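Local coordinates for protein TRAP dicarboxylate transporter-DctP subunit (Desulfovibrio desulfuricans subsp. desulfuricans, PDB 4NHB) that binds sn-glycerol-3-phosphate, probably as the periplasmic solute receptor that delivers it to the membrane components of a TRAP transporter, at residues Asp113-Ala118 with His233-His238; Ser188-Pro193 with Gly204-Gly209; Ala214-Leu219 with Ala282-Asn287. All coordinates share one frame; numbering follows the deposited sequence.

Contact 1. Residues Asp113-Ala118 with His233-His238. With G3P (sn-glycerol-3-phosphate), chain P.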
ATOM      1  N   ASP A 113      -5.438  -4.259  14.593  1.00 11.90           N
ATOM      2  CA  ASP A 113      -6.069  -5.498  14.997  1.00 14.84           C
ATOM      3  C   ASP A 113      -6.885  -6.043  13.801  1.00 19.34           C
ATOM      4  O   ASP A 113      -7.041  -7.254  13.636  1.00 24.49           O
ATOM      5  CB  ASP A 113      -7.006  -5.249  16.176  1.00 16.08           C
ATOM      6  CG  ASP A 113      -6.279  -4.946  17.478  1.00 22.51           C
ATOM      7  OD1 ASP A 113      -5.117  -5.333  17.629  1.00 27.61           O
ATOM      8  OD2 ASP A 113      -6.901  -4.338  18.369  1.00 30.43           O
ATOM      9  N   ASN A 114      -7.392  -5.116  12.982  1.00 17.04           N
ATOM     10  CA  ASN A 114      -8.219  -5.409  11.826  1.00  9.74           C
ATOM     11  C   ASN A 114      -8.371  -4.139  10.969  1.00 10.99           C
ATOM     12  O   ASN A 114      -7.872  -3.073  11.323  1.00  9.70           O
ATOM     13  CB  ASN A 114      -9.565  -5.890  12.300  1.00 15.19           C
ATOM     14  CG  ASN A 114     -10.113  -5.035  13.399  1.00 15.58           C
ATOM     15  OD1 ASN A 114     -10.308  -3.829  13.228  1.00 17.59           O
ATOM     16  ND2 ASN A 114     -10.354  -5.641  14.555  1.00 21.52           N
ATOM     17  N   LEU A 115      -9.073  -4.250   9.848  1.00 10.76           N
ATOM     18  CA  LEU A 115      -9.264  -3.125   8.980  1.00 12.24           C
ATOM     19  C   LEU A 115      -9.954  -1.947   9.670  1.00 16.28           C
ATOM     20  O   LEU A 115      -9.631  -0.808   9.363  1.00 10.14           O
ATOM     21  CB  LEU A 115     -10.087  -3.512   7.763  1.00 20.11           C
ATOM     22  CG  LEU A 115      -9.378  -4.161   6.599  1.00 16.45           C
ATOM     23  CD1 LEU A 115     -10.432  -4.499   5.542  1.00 18.00           C
ATOM     24  CD2 LEU A 115      -8.310  -3.236   6.017  1.00 15.95           C
ATOM     25  N   ASP A 116     -10.924  -2.221  10.550  1.00  8.67           N
ATOM     26  CA  ASP A 116     -11.711  -1.156  11.140  1.00 11.31           C
ATOM     27  C   ASP A 116     -10.836  -0.308  12.063  1.00  9.34           C
ATOM     28  O   ASP A 116     -10.958   0.911  12.079  1.00 15.39           O
ATOM     29  CB  ASP A 116     -12.908  -1.700  11.914  1.00 11.84           C
ATOM     30  CG  ASP A 116     -13.992  -2.273  11.001  1.00 28.41           C
ATOM     31  OD1 ASP A 116     -14.175  -1.754   9.885  1.00 25.61           O
ATOM     32  OD2 ASP A 116     -14.652  -3.248  11.422  1.00 40.23           O
ATOM     33  N   HIS A 117      -9.933  -0.974  12.788  1.00 10.54           N
ATOM     34  CA  HIS A 117      -8.959  -0.306  13.628  1.00  7.85           C
ATOM     35  C   HIS A 117      -8.110   0.602  12.730  1.00  7.67           C
ATOM     36  O   HIS A 117      -7.948   1.792  13.013  1.00 11.06           O
ATOM     37  CB  HIS A 117      -8.083  -1.342  14.388  1.00 11.62           C
ATOM     38  CG  HIS A 117      -7.048  -0.734  15.286  1.00 11.34           C
ATOM     39  ND1 HIS A 117      -6.137  -1.477  15.996  1.00 13.48           N
ATOM     40  CD2 HIS A 117      -6.786   0.564  15.587  1.00 18.27           C
ATOM     41  CE1 HIS A 117      -5.357  -0.671  16.694  1.00 15.50           C
ATOM     42  NE2 HIS A 117      -5.731   0.573  16.460  1.00 16.17           N
ATOM     43  N   ALA A 118      -7.552   0.039  11.660  1.00  8.35           N
ATOM     44  CA  ALA A 118      -6.656   0.792  10.805  1.00  8.22           C
ATOM     45  C   ALA A 118      -7.392   1.975  10.208  1.00 13.87           C
ATOM     46  O   ALA A 118      -6.825   3.036  10.049  1.00  9.78           O
ATOM     47  CB  ALA A 118      -6.078  -0.090   9.706  1.00 10.67           C
ATOM     48  N   HIS A 233       0.869  -9.790   8.863  1.00 17.03           N
ATOM     49  CA  HIS A 233       1.879  -9.092   9.631  1.00 12.50           C
ATOM     50  C   HIS A 233       1.959  -7.614   9.311  1.00 14.67           C
ATOM     51  O   HIS A 233       2.401  -6.814  10.138  1.00 17.15           O
ATOM     52  CB  HIS A 233       3.219  -9.728   9.366  1.00 16.06           C
ATOM     53  CG  HIS A 233       3.432 -10.079   7.930  1.00 13.42           C
ATOM     54  ND1 HIS A 233       2.874 -11.196   7.349  1.00 21.73           N
ATOM     55  CD2 HIS A 233       4.153  -9.469   6.957  1.00 15.69           C
ATOM     56  CE1 HIS A 233       3.230 -11.255   6.076  1.00 21.37           C
ATOM     57  NE2 HIS A 233       4.002 -10.219   5.812  1.00 17.46           N
ATOM     58  N   ILE A 234       1.577  -7.265   8.083  1.00 11.15           N
ATOM     59  CA  ILE A 234       1.469  -5.866   7.658  1.00  4.61           C
ATOM     60  C   ILE A 234       0.163  -5.659   6.856  1.00  6.61           C
ATOM     61  O   ILE A 234      -0.217  -6.521   6.076  1.00  9.63           O
ATOM     62  CB  ILE A 234       2.601  -5.497   6.747  1.00 10.79           C
ATOM     63  CG1 ILE A 234       3.905  -5.381   7.533  1.00 12.31           C
ATOM     64  CG2 ILE A 234       2.308  -4.158   6.030  1.00 12.87           C
ATOM     65  CD1 ILE A 234       5.106  -5.330   6.686  1.00 11.51           C
ATOM     66  N   LEU A 235      -0.470  -4.509   7.045  1.00 12.32           N
ATOM     67  CA  LEU A 235      -1.615  -4.089   6.226  1.00  7.54           C
ATOM     68  C   LEU A 235      -1.104  -3.057   5.231  1.00 10.51           C
ATOM     69  O   LEU A 235      -0.605  -2.018   5.616  1.00  9.68           O
ATOM     70  CB  LEU A 235      -2.696  -3.482   7.119  1.00  7.72           C
ATOM     71  CG  LEU A 235      -3.786  -2.677   6.413  1.00  8.84           C
ATOM     72  CD1 LEU A 235      -4.581  -3.556   5.408  1.00  9.50           C
ATOM     73  CD2 LEU A 235      -4.714  -2.045   7.439  1.00 12.36           C
ATOM     74  N   VAL A 236      -1.193  -3.363   3.943  1.00  5.42           N
ATOM     75  CA  VAL A 236      -0.782  -2.409   2.959  1.00  4.17           C
ATOM     76  C   VAL A 236      -1.763  -1.238   2.882  1.00  7.01           C
ATOM     77  O   VAL A 236      -2.970  -1.412   2.756  1.00  5.69           O
ATOM     78  CB  VAL A 236      -0.585  -3.077   1.555  1.00  7.56           C
ATOM     79  CG1 VAL A 236      -0.142  -2.072   0.464  1.00  3.89           C
ATOM     80  CG2 VAL A 236       0.416  -4.215   1.651  1.00 11.22           C
ATOM     81  N   ILE A 237      -1.198  -0.040   2.980  1.00  3.98           N
ATOM     82  CA  ILE A 237      -1.956   1.212   2.900  1.00  9.75           C
ATOM     83  C   ILE A 237      -1.359   2.067   1.784  1.00 10.83           C
ATOM     84  O   ILE A 237      -0.158   2.356   1.793  1.00 10.34           O
ATOM     85  CB  ILE A 237      -1.846   1.990   4.216  1.00 12.63           C
ATOM     86  CG1 ILE A 237      -2.510   1.214   5.372  1.00  9.93           C
ATOM     87  CG2 ILE A 237      -2.440   3.400   4.070  1.00 13.18           C
ATOM     88  CD1 ILE A 237      -4.051   1.136   5.297  1.00  8.99           C
ATOM     89  N   HIS A 238      -2.169   2.454   0.799  1.00  6.88           N
ATOM     90  CA  HIS A 238      -1.724   3.429  -0.206  1.00  9.19           C
ATOM     91  C   HIS A 238      -2.477   4.758  -0.134  1.00  5.99           C
ATOM     92  O   HIS A 238      -3.435   4.898   0.617  1.00  6.33           O
ATOM     93  CB  HIS A 238      -1.859   2.819  -1.590  1.00 13.04           C
ATOM     94  CG  HIS A 238      -0.760   1.873  -1.936  1.00  6.67           C
ATOM     95  ND1 HIS A 238      -0.438   1.577  -3.238  1.00 11.23           N
ATOM     96  CD2 HIS A 238       0.101   1.162  -1.158  1.00  4.42           C
ATOM     97  CE1 HIS A 238       0.568   0.717  -3.261  1.00  7.41           C
ATOM     98  NE2 HIS A 238       0.906   0.435  -2.015  1.00  4.83           N
TER
HETATM   99  O1  G3P P 414       3.046   0.270   0.319  1.00  8.17           O
HETATM  100  C1  G3P P 414       4.170  -0.473  -0.053  1.00  5.69           C
HETATM  101  C2  G3P P 414       3.744  -1.687  -0.888  1.00  9.61           C
HETATM  102  O2  G3P P 414       3.054  -1.242  -2.025  1.00  7.84           O
HETATM  103  C3  G3P P 414       4.992  -2.479  -1.309  1.00  5.07           C
HETATM  104  O1P G3P P 414       4.636  -3.808  -1.519  1.00  6.91           O
HETATM  105  O4P G3P P 414       3.178  -3.509  -3.446  1.00  8.98           O
HETATM  106  O2P G3P P 414       5.660  -3.922  -3.828  1.00  4.76           O
HETATM  107  O3P G3P P 414       4.197  -5.789  -3.061  1.00  7.17           O
HETATM  108  P   G3P P 414       4.410  -4.278  -3.061  1.00  5.82           P

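Contact 2. Residues Ser188-Pro193 with Gly204-Gly209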
ATOM      1  N   SER A 188      15.450 -14.773   3.838  1.00 24.18           N
ATOM      2  CA  SER A 188      16.448 -14.319   2.881  1.00 20.23           C
ATOM      3  C   SER A 188      15.751 -13.489   1.820  1.00 21.36           C
ATOM      4  O   SER A 188      15.255 -14.057   0.854  1.00 14.10           O
ATOM      5  CB  SER A 188      17.100 -15.506   2.167  1.00 23.60           C
ATOM      6  OG  SER A 188      17.843 -16.302   3.057  1.00 25.13           O
ATOM      7  N   GLY A 189      15.736 -12.167   1.974  1.00 20.46           N
ATOM      8  CA  GLY A 189      14.908 -11.325   1.124  1.00 23.85           C
ATOM      9  C   GLY A 189      15.504 -11.031  -0.237  1.00 19.10           C
ATOM     10  O   GLY A 189      16.682 -10.751  -0.349  1.00 27.15           O
ATOM     11  N   GLN A 190      14.684 -11.092  -1.278  1.00 16.22           N
ATOM     12  CA  GLN A 190      15.127 -10.722  -2.606  1.00 13.56           C
ATOM     13  C   GLN A 190      14.381  -9.456  -3.022  1.00 19.05           C
ATOM     14  O   GLN A 190      13.245  -9.538  -3.552  1.00 15.52           O
ATOM     15  CB  GLN A 190      14.866 -11.855  -3.581  1.00 15.97           C
ATOM     16  CG  GLN A 190      15.100 -13.258  -2.997  1.00 23.29           C
ATOM     17  CD  GLN A 190      16.572 -13.581  -2.804  1.00 16.53           C
ATOM     18  OE1 GLN A 190      17.418 -13.265  -3.662  1.00 30.48           O
ATOM     19  NE2 GLN A 190      16.894 -14.215  -1.679  1.00 14.61           N
ATOM     20  N   PRO A 191      14.998  -8.278  -2.771  1.00 20.65           N
ATOM     21  CA  PRO A 191      14.308  -7.021  -3.077  1.00 18.46           C
ATOM     22  C   PRO A 191      14.077  -6.873  -4.556  1.00 20.91           C
ATOM     23  O   PRO A 191      14.994  -7.085  -5.346  1.00 17.10           O
ATOM     24  CB  PRO A 191      15.284  -5.939  -2.612  1.00 18.66           C
ATOM     25  CG  PRO A 191      16.306  -6.651  -1.774  1.00 26.83           C
ATOM     26  CD  PRO A 191      16.370  -8.040  -2.280  1.00 21.26           C
ATOM     27  N   MET A 192      12.855  -6.515  -4.928  1.00 19.03           N
ATOM     28  CA  MET A 192      12.563  -6.119  -6.290  1.00 17.10           C
ATOM     29  C   MET A 192      11.227  -5.362  -6.374  1.00 20.94           C
ATOM     30  O   MET A 192      10.280  -5.658  -5.626  1.00 18.43           O
ATOM     31  CB  MET A 192      12.516  -7.342  -7.184  1.00 18.33           C
ATOM     32  CG  MET A 192      11.369  -8.262  -6.904  1.00 27.81           C
ATOM     33  SD  MET A 192      11.487  -9.773  -7.886  1.00 19.62           S
ATOM     34  CE  MET A 192      12.705 -10.728  -7.007  1.00 21.82           C
ATOM     35  N   PRO A 193      11.144  -4.355  -7.267  1.00 20.30           N
ATOM     36  CA  PRO A 193       9.848  -3.707  -7.469  1.00 14.13           C
ATOM     37  C   PRO A 193       8.724  -4.681  -7.828  1.00 16.09           C
ATOM     38  O   PRO A 193       8.933  -5.745  -8.422  1.00 14.01           O
ATOM     39  CB  PRO A 193      10.099  -2.750  -8.649  1.00 23.30           C
ATOM     40  CG  PRO A 193      11.546  -2.495  -8.617  1.00 27.30           C
ATOM     41  CD  PRO A 193      12.224  -3.682  -8.006  1.00 26.39           C
ATOM     42  N   GLY A 204      11.578 -18.683 -11.817  1.00 35.11           N
ATOM     43  CA  GLY A 204      11.681 -19.929 -11.071  1.00 45.81           C
ATOM     44  C   GLY A 204      12.767 -20.086 -10.017  1.00 47.36           C
ATOM     45  O   GLY A 204      12.933 -21.193  -9.479  1.00 47.62           O
ATOM     46  N   VAL A 205      13.514 -19.023  -9.713  1.00 49.83           N
ATOM     47  CA  VAL A 205      14.552 -19.120  -8.672  1.00 49.81           C
ATOM     48  C   VAL A 205      13.972 -18.767  -7.286  1.00 50.89           C
ATOM     49  O   VAL A 205      14.215 -19.524  -6.331  1.00 48.07           O
ATOM     50  CB  VAL A 205      15.877 -18.295  -8.971  1.00 62.44           C
ATOM     51  CG1 VAL A 205      16.703 -18.883 -10.228  1.00 18.38           C
ATOM     52  CG2 VAL A 205      15.580 -16.789  -9.102  1.00 60.46           C
ATOM     53  N   ILE A 206      13.206 -17.663  -7.169  1.00 50.28           N
ATOM     54  CA  ILE A 206      12.539 -17.321  -5.881  1.00 40.78           C
ATOM     55  C   ILE A 206      11.456 -18.335  -5.527  1.00 26.23           C
ATOM     56  O   ILE A 206      10.769 -18.848  -6.417  1.00 21.53           O
ATOM     57  CB  ILE A 206      11.874 -15.909  -5.839  1.00 33.60           C
ATOM     58  CG1 ILE A 206      10.613 -15.850  -6.685  1.00 24.10           C
ATOM     59  CG2 ILE A 206      12.854 -14.826  -6.270  1.00 46.14           C
ATOM     60  CD1 ILE A 206       9.782 -14.622  -6.444  1.00 24.13           C
ATOM     61  N   ASP A 207      11.287 -18.591  -4.232  1.00 27.99           N
ATOM     62  CA  ASP A 207      10.346 -19.620  -3.768  1.00 21.34           C
ATOM     63  C   ASP A 207       9.014 -19.041  -3.316  1.00 15.28           C
ATOM     64  O   ASP A 207       8.048 -19.787  -3.155  1.00 14.25           O
ATOM     65  CB  ASP A 207      10.972 -20.393  -2.623  1.00 20.22           C
ATOM     66  CG  ASP A 207      12.311 -20.959  -3.008  1.00 32.65           C
ATOM     67  OD1 ASP A 207      12.352 -21.618  -4.067  1.00 31.21           O
ATOM     68  OD2 ASP A 207      13.306 -20.696  -2.292  1.00 27.27           O
ATOM     69  N   GLY A 208       8.972 -17.725  -3.120  1.00 15.31           N
ATOM     70  CA  GLY A 208       7.731 -17.061  -2.716  1.00 15.21           C
ATOM     71  C   GLY A 208       7.922 -15.606  -2.312  1.00 13.48           C
ATOM     72  O   GLY A 208       8.856 -14.932  -2.758  1.00 13.88           O
ATOM     73  N   GLY A 209       7.029 -15.135  -1.450  1.00 11.32           N
ATOM     74  CA  GLY A 209       6.994 -13.760  -0.972  1.00  5.69           C
ATOM     75  C   GLY A 209       5.790 -13.568  -0.070  1.00  7.83           C
ATOM     76  O   GLY A 209       5.232 -14.535   0.381  1.00 10.09           O
TER

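Contact 3. Residues Ala214-Leu219 with Ala282-Asn287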
ATOM      1  N   ALA A 214      -5.323  -9.450  -2.878  1.00 12.19           N
ATOM      2  CA  ALA A 214      -5.684  -8.830  -4.136  1.00 14.33           C
ATOM      3  C   ALA A 214      -4.566  -9.036  -5.171  1.00 12.22           C
ATOM      4  O   ALA A 214      -4.821  -9.286  -6.340  1.00  9.45           O
ATOM      5  CB  ALA A 214      -5.972  -7.315  -3.944  1.00  9.96           C
ATOM      6  N   ASP A 215      -3.327  -8.946  -4.717  1.00  9.53           N
ATOM      7  CA  ASP A 215      -2.177  -9.064  -5.611  1.00  9.13           C
ATOM      8  C   ASP A 215      -1.899 -10.529  -5.924  1.00 14.91           C
ATOM      9  O   ASP A 215      -1.619 -10.899  -7.078  1.00  8.05           O
ATOM     10  CB  ASP A 215      -0.956  -8.363  -4.983  1.00  6.81           C
ATOM     11  CG  ASP A 215      -1.043  -6.846  -5.038  1.00 13.68           C
ATOM     12  OD1 ASP A 215      -1.950  -6.343  -5.748  1.00 12.51           O
ATOM     13  OD2 ASP A 215      -0.187  -6.164  -4.364  1.00  8.00           O
ATOM     14  N   ILE A 216      -2.039 -11.387  -4.918  1.00 13.17           N
ATOM     15  CA  ILE A 216      -1.828 -12.806  -5.136  1.00  8.77           C
ATOM     16  C   ILE A 216      -2.798 -13.348  -6.175  1.00 15.65           C
ATOM     17  O   ILE A 216      -2.392 -14.115  -7.038  1.00 10.59           O
ATOM     18  CB  ILE A 216      -1.978 -13.593  -3.835  1.00  8.62           C
ATOM     19  CG1 ILE A 216      -0.804 -13.301  -2.921  1.00  8.70           C
ATOM     20  CG2 ILE A 216      -2.120 -15.070  -4.119  1.00 11.34           C
ATOM     21  CD1 ILE A 216      -1.071 -13.670  -1.471  1.00 10.92           C
ATOM     22  N   VAL A 217      -4.072 -12.942  -6.115  1.00  8.60           N
ATOM     23  CA  VAL A 217      -5.040 -13.416  -7.090  1.00  8.63           C
ATOM     24  C   VAL A 217      -4.883 -12.718  -8.437  1.00 14.24           C
ATOM     25  O   VAL A 217      -4.943 -13.346  -9.484  1.00 16.13           O
ATOM     26  CB  VAL A 217      -6.484 -13.241  -6.568  1.00 15.98           C
ATOM     27  CG1 VAL A 217      -7.501 -13.258  -7.727  1.00 22.62           C
ATOM     28  CG2 VAL A 217      -6.762 -14.323  -5.539  1.00 20.81           C
ATOM     29  N   SER A 218      -4.668 -11.411  -8.395  1.00 14.38           N
ATOM     30  CA  SER A 218      -4.505 -10.641  -9.600  1.00 16.36           C
ATOM     31  C   SER A 218      -3.376 -11.159 -10.467  1.00 16.96           C
ATOM     32  O   SER A 218      -3.542 -11.244 -11.693  1.00 10.13           O
ATOM     33  CB  SER A 218      -4.299  -9.160  -9.283  1.00 17.64           C
ATOM     34  OG  SER A 218      -4.078  -8.485 -10.481  1.00 19.98           O
ATOM     35  N   LEU A 219      -2.244 -11.514  -9.860  1.00 11.01           N
ATOM     36  CA  LEU A 219      -1.120 -12.033 -10.638  1.00 11.71           C
ATOM     37  C   LEU A 219      -1.150 -13.550 -10.791  1.00 15.08           C
ATOM     38  O   LEU A 219      -0.238 -14.154 -11.365  1.00 13.86           O
ATOM     39  CB  LEU A 219       0.209 -11.591 -10.017  1.00  9.64           C
ATOM     40  CG  LEU A 219       0.729 -10.179 -10.386  1.00 12.93           C
ATOM     41  CD1 LEU A 219      -0.278  -9.068 -10.004  1.00 12.33           C
ATOM     42  CD2 LEU A 219       2.069  -9.947  -9.702  1.00 22.33           C
ATOM     43  N   ALA A 282     -11.546 -18.009  -1.040  1.00 23.83           N
ATOM     44  CA  ALA A 282     -12.337 -19.068  -1.623  1.00 31.84           C
ATOM     45  C   ALA A 282     -11.628 -19.486  -2.905  1.00 34.99           C
ATOM     46  O   ALA A 282     -11.238 -20.640  -3.049  1.00 32.41           O
ATOM     47  CB  ALA A 282     -13.751 -18.589  -1.901  1.00 31.19           C
ATOM     48  N   THR A 283     -11.412 -18.515  -3.792  1.00 31.51           N
ATOM     49  CA  THR A 283     -10.811 -18.745  -5.099  1.00 21.95           C
ATOM     50  C   THR A 283      -9.528 -19.574  -5.026  1.00 27.05           C
ATOM     51  O   THR A 283      -9.340 -20.498  -5.810  1.00 34.56           O
ATOM     52  CB  THR A 283     -10.500 -17.414  -5.803  1.00 16.55           C
ATOM     53  OG1 THR A 283     -11.710 -16.669  -5.993  1.00 24.63           O
ATOM     54  CG2 THR A 283      -9.862 -17.649  -7.141  1.00 21.29           C
ATOM     55  N   ILE A 284      -8.642 -19.238  -4.095  1.00 25.88           N
ATOM     56  CA  ILE A 284      -7.428 -20.014  -3.899  1.00 23.41           C
ATOM     57  C   ILE A 284      -7.774 -21.476  -3.632  1.00 30.18           C
ATOM     58  O   ILE A 284      -7.220 -22.373  -4.263  1.00 27.83           O
ATOM     59  CB  ILE A 284      -6.582 -19.418  -2.778  1.00 16.30           C
ATOM     60  CG1 ILE A 284      -6.084 -18.032  -3.226  1.00 18.66           C
ATOM     61  CG2 ILE A 284      -5.386 -20.254  -2.495  1.00 18.11           C
ATOM     62  CD1 ILE A 284      -5.267 -17.343  -2.217  1.00 17.74           C
ATOM     63  N   LEU A 285      -8.725 -21.707  -2.734  1.00 26.92           N
ATOM     64  CA  LEU A 285      -9.056 -23.065  -2.295  1.00 27.93           C
ATOM     65  C   LEU A 285      -9.767 -23.857  -3.381  1.00 31.46           C
ATOM     66  O   LEU A 285      -9.701 -25.092  -3.396  1.00 28.86           O
ATOM     67  CB  LEU A 285      -9.929 -23.036  -1.046  1.00 27.38           C
ATOM     68  CG  LEU A 285      -9.268 -22.532   0.240  1.00 22.87           C
ATOM     69  CD1 LEU A 285     -10.241 -22.665   1.386  1.00 28.64           C
ATOM     70  CD2 LEU A 285      -7.993 -23.279   0.531  1.00 21.76           C
ATOM     71  N   ALA A 286     -10.458 -23.153  -4.272  1.00 24.93           N
ATOM     72  CA  ALA A 286     -11.078 -23.777  -5.438  1.00 27.09           C
ATOM     73  C   ALA A 286     -10.070 -24.222  -6.519  1.00 35.08           C
ATOM     74  O   ALA A 286     -10.321 -25.177  -7.253  1.00 43.79           O
ATOM     75  CB  ALA A 286     -12.103 -22.807  -6.056  1.00 24.96           C
ATOM     76  N   ASN A 287      -8.933 -23.543  -6.611  1.00 31.90           N
ATOM     77  CA  ASN A 287      -8.015 -23.727  -7.735  1.00 26.71           C
ATOM     78  C   ASN A 287      -6.668 -24.315  -7.351  1.00 33.56           C
ATOM     79  O   ASN A 287      -5.602 -23.756  -7.664  1.00 29.12           O
ATOM     80  CB  ASN A 287      -7.799 -22.387  -8.431  1.00 34.16           C
ATOM     81  CG  ASN A 287      -9.042 -21.893  -9.140  1.00 37.30           C
ATOM     82  OD1 ASN A 287      -9.691 -22.634  -9.887  1.00 41.69           O
ATOM     83  ND2 ASN A 287      -9.381 -20.632  -8.915  1.00 37.89           N
TER

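Contact 1. Residues Asp113-Ala118 with His233-His238
Two leucines turned differently about their first torsions meet here: CG of L235 is anti to its backbone N (chi1 165°), while CG of L115 is anti to its carbonyl carbon (chi1 -83°), which carries the end of L115 closer to the strand. The side chains cross at about a right angle. L115 meets the strand through CD2, 3.8 Å from L235 CD1 and 4.0 Å from L235 CD2. L235 CD2 also lies 3.3 Å from A118 CB, short for two methyl groups and perhaps shorter than the true distance. W270 of helix 252-286 packs on both L115 and A118.

No hydrogen bond crosses between the segments. The helix start is held from within: N114, at the N-cap, takes H117 N on its OD1 at 2.9 Å, nearly along the C=O axis.

Further along the strand, H238 turns to the ligand. Its NE2 shares a 2.7 Å hydrogen bond with O2 of G3P, near the ring plane, in which either could donate, and gives a weak one, 3.2 Å, to G3P O1. E43 bonds to H238 ND1, so both ring nitrogens are engaged, which should hold the ring's rotation. One strand thus packs L235 against the start of helix 115-122 and offers V236 and H238 to the glycerol phosphate pocket of a family 7 (DctP-type) solute-binding protein.

Contact 2. Residues Ser188-Pro193 with Gly204-Gly209
I206 receives M192 and Q190 on a strand-helix-strand connection of the periplasmic binding protein fold: the chain leaves the two-stranded parallel sheet of 169-172 and 188-191, runs through helix 197-203 and enters the large mixed sheet at strand 208-212. G204 ends that helix with a positive phi, and I206 follows two residues later, buried, its CB directed at residues 188-193.

The tightly packed part is around I206 itself. A200 of helix 197-203 touches both I206 and M192, while L201 and R171 also pack on I206, so the isoleucine is enclosed by several neighbours. CG of M192 is wedged between its backbone N and carbonyl carbon (chi1 67°), the chain runs straight on to the sulfur, and a bend at chi3 (78°) then brings the terminal methyl round to the isoleucine. M192 CE stops 4.2 Å from I206 CG2, the two side chains meeting at a slant. R171 is a ligand-binding residue, and the backbone O of M192 accepts a hydrogen bond from its NH2; M192 is therefore a second-shell residue that can position this arginine, with its own side chain about 8 Å from the bound G3P.

The looser side lies at Q190, which is partly exposed and close to S188 at the exposed start of the strand; V205, next to I206, is exposed as well. Q190 CG comes to 4.3 Å from I206 CG2. No hydrogen bond links the segments; carbon atoms make the closest approaches. Past its CG, the Q190 chain folds back along its own strand instead: NE2 donates to S188 O at 3.0 Å, arriving from above the carbonyl plane, 62° out of it.

Contact 3. Residues Ala214-Leu219 with Ala282-Asn287
V217 and I284 lie level with each other, their CA atoms 7.7 Å apart, where the short helix 213-218 and the last turn of helix 252-286 come side by side. Regular backbone bonds hold the shorter helix to its end, with S218 N donating to A214 O at 3.0 Å and L219 N to D215 O at 2.9 Å.

The side-chain contact centres on I284, which serves two partners at once. Its CB does not aim squarely at the other helix, but CG1 is anti to the carbonyl carbon (chi1 -66°) and the chain runs on extended (chi2 179°), so its end gains ground toward I216. There I284 CD1 meets I216 CG2 at 4.3 Å. Nearer the backbone, I284 CG1 lies 4.4 Å from V217 CG2. The isoleucine is thus touched at two levels, at its tip and along its shaft. Both isoleucines are buried, whereas V217 is partly exposed at the outer side of the contact.

Helix 252-286 is the long helix characteristic of TRAP solute-binding proteins, and the residues here form its C-terminal end. T283 faces the other helix without close contact, and its OG1 turns back to bond with K279 O in its own helix. The shorter helix has a link to the pocket: D215, just before I216, makes a salt bridge through OD2 with K37, itself hydrogen-bonded to G3P. The side chain of I216 is about 9 Å from the ligand. At the end of the long helix, N287 N donates to I284 O at 3.1 Å.

The contacts form a wide triangle without touching one another. The centres of contacts 1 and 2 are about 23 Å apart. Those of contacts 1 and 3 are about 20 Å apart, and those of contacts 2 and 3 about 19 Å. Contacts 1 and 2 both reach the large mixed sheet, through strands 235-243 and 208-212. Strand 208-212 runs straight into helix 213-218, so contact 2 closes just before contact 3 opens. In the chain, contact 2 is nested inside the loop closed by contact 1, while contacts 1 and 3 interleave. The long helix 252-286 forms one side of contact 3 and, through W270, borders contact 1, so different parts of one binding-protein fold are joined around the ligand site.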